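Local structure of transcription inhibitor protein Gfh1 (2F23) at residues V5-A10 and E66-R71. The protein inhibits all catalytic activities of RNA polymerase by partially occluding its substrate-binding site and preventing NTP binding. Residues are numbered along the deposited sequence; the frame is centred on the assembly and turned at random.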
# COMPACT_ATOMS: atom_id res chain seq x y z
N VAL A 5 5.73 -3.09 13.44
CA VAL A 5 5.22 -2.14 12.46
C VAL A 5 5.42 -0.70 12.92
O VAL A 5 4.88 -0.29 13.94
CB VAL A 5 3.71 -2.34 12.20
CG1 VAL A 5 3.22 -1.35 11.15
CG2 VAL A 5 3.46 -3.77 11.74
N LYS A 6 6.21 0.05 12.17
CA LYS A 6 6.48 1.44 12.50
C LYS A 6 5.78 2.33 11.48
O LYS A 6 5.82 2.07 10.28
CB LYS A 6 7.98 1.72 12.46
CG LYS A 6 8.78 0.98 13.52
CD LYS A 6 10.27 1.24 13.36
CE LYS A 6 10.91 0.28 12.36
NZ LYS A 6 10.34 0.35 10.99
N LEU A 7 5.11 3.38 11.97
CA LEU A 7 4.42 4.33 11.11
C LEU A 7 4.67 5.74 11.59
O LEU A 7 4.83 5.98 12.79
CB LEU A 7 2.90 4.08 11.14
CG LEU A 7 2.33 2.89 10.38
CD1 LEU A 7 0.84 2.76 10.68
CD2 LEU A 7 2.54 3.10 8.88
N THR A 8 4.72 6.69 10.66
CA THR A 8 4.86 8.08 11.05
C THR A 8 3.41 8.53 11.25
O THR A 8 2.48 7.79 10.92
CB THR A 8 5.47 8.94 9.93
OG1 THR A 8 4.71 8.75 8.73
CG2 THR A 8 6.92 8.57 9.68
N LYS A 9 3.21 9.72 11.78
CA LYS A 9 1.86 10.21 11.96
C LYS A 9 1.16 10.27 10.61
O LYS A 9 -0.02 9.94 10.49
CB LYS A 9 1.88 11.59 12.62
CG LYS A 9 2.49 11.57 14.02
CD LYS A 9 2.44 12.93 14.70
CE LYS A 9 1.01 13.34 15.03
NZ LYS A 9 0.99 14.58 15.86
N ALA A 10 1.90 10.68 9.58
CA ALA A 10 1.33 10.77 8.23
C ALA A 10 0.97 9.39 7.69
O ALA A 10 -0.08 9.21 7.08
CB ALA A 10 2.32 11.46 7.30
N GLU A 66 -6.42 -3.24 9.30
CA GLU A 66 -6.66 -3.27 10.74
C GLU A 66 -5.48 -3.89 11.46
O GLU A 66 -5.13 -3.46 12.56
CB GLU A 66 -7.94 -4.05 11.04
CG GLU A 66 -9.20 -3.27 10.71
CD GLU A 66 -10.47 -4.07 10.88
OE1 GLU A 66 -11.55 -3.45 10.95
OE2 GLU A 66 -10.40 -5.32 10.94
N ASP A 67 -4.86 -4.89 10.84
CA ASP A 67 -3.72 -5.56 11.44
C ASP A 67 -2.55 -4.59 11.60
O ASP A 67 -1.98 -4.46 12.69
CB ASP A 67 -3.26 -6.74 10.57
CG ASP A 67 -2.06 -7.46 11.15
OD1 ASP A 67 -1.10 -7.72 10.40
OD2 ASP A 67 -2.09 -7.77 12.36
N ILE A 68 -2.22 -3.90 10.52
CA ILE A 68 -1.11 -2.95 10.53
C ILE A 68 -1.37 -1.78 11.47
O ILE A 68 -0.51 -1.42 12.27
CB ILE A 68 -0.83 -2.42 9.12
CG1 ILE A 68 -0.47 -3.60 8.21
CG2 ILE A 68 0.28 -1.38 9.15
CD1 ILE A 68 -0.18 -3.21 6.81
N LEU A 69 -2.55 -1.18 11.36
CA LEU A 69 -2.89 -0.04 12.19
C LEU A 69 -2.95 -0.35 13.68
O LEU A 69 -2.52 0.45 14.51
CB LEU A 69 -4.22 0.56 11.73
CG LEU A 69 -4.15 1.36 10.42
CD1 LEU A 69 -5.56 1.67 9.95
CD2 LEU A 69 -3.36 2.65 10.63
N SER A 70 -3.47 -1.52 14.03
CA SER A 70 -3.60 -1.90 15.42
C SER A 70 -2.26 -2.23 16.09
O SER A 70 -2.13 -2.10 17.31
CB SER A 70 -4.54 -3.10 15.56
OG SER A 70 -3.98 -4.27 14.97
N ARG A 71 -1.28 -2.63 15.29
CA ARG A 71 0.03 -2.99 15.84
C ARG A 71 1.09 -1.92 15.64
O ARG A 71 2.22 -2.06 16.11
CB ARG A 71 0.51 -4.30 15.23
CG ARG A 71 -0.43 -5.46 15.51
CD ARG A 71 0.16 -6.81 15.11
NE ARG A 71 0.40 -6.93 13.68
CZ ARG A 71 1.57 -6.69 13.09
NH1 ARG A 71 2.62 -6.32 13.82
NH2 ARG A 71 1.70 -6.82 11.78
O HOH W 1 4.59 -3.31 16.19
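Thr-8 OG1 is held by two hydrogen bonds, to Gly-11 N and Asp-136 OD1, and a weak third to Gly-135 O; Thr-8 is the N-cap of helix 9-37. Arg-71 grips Asp-67 side-on in a salt bridge. Arg-71 NE is 2.9 Å from Asp-67 OD2. Arg-71 NH2 bonds to Asp-67 OD1. Both oxygens lie in the guanidinium plane, but the nitrogens meet them from above the carboxylate plane. Arg-71 NH1 bonds to Arg-3 O, and together these bonds would hold the group's rotation. The Arg-71 side chain bends at chi3 (-63°). Val-5 CG2 meets its guanidinium obliquely, 3.4 Å from Arg-71 NH1. The other methyl of Val-5, CG1, is anti to the backbone N (chi1 -179°) and touches Ile-68 CG2 at 3.6 Å. Strand 5-7 here crosses the end of helix 46-71, the second arm of the N-terminal coiled coil of the GreA/GreB family. It pairs in parallel with strand 72-74, which follows that helix. An alanine at Val-5 would remove both methyls and would probably loosen the packing against Ile-68 and the Arg-71 guanidinium. Leu-7 CD1 lies 4.2 Å from Leu-69 CD2. One water accepts from Val-5 N at 3.0 Å and donates to Arg-71 O at 2.7 Å.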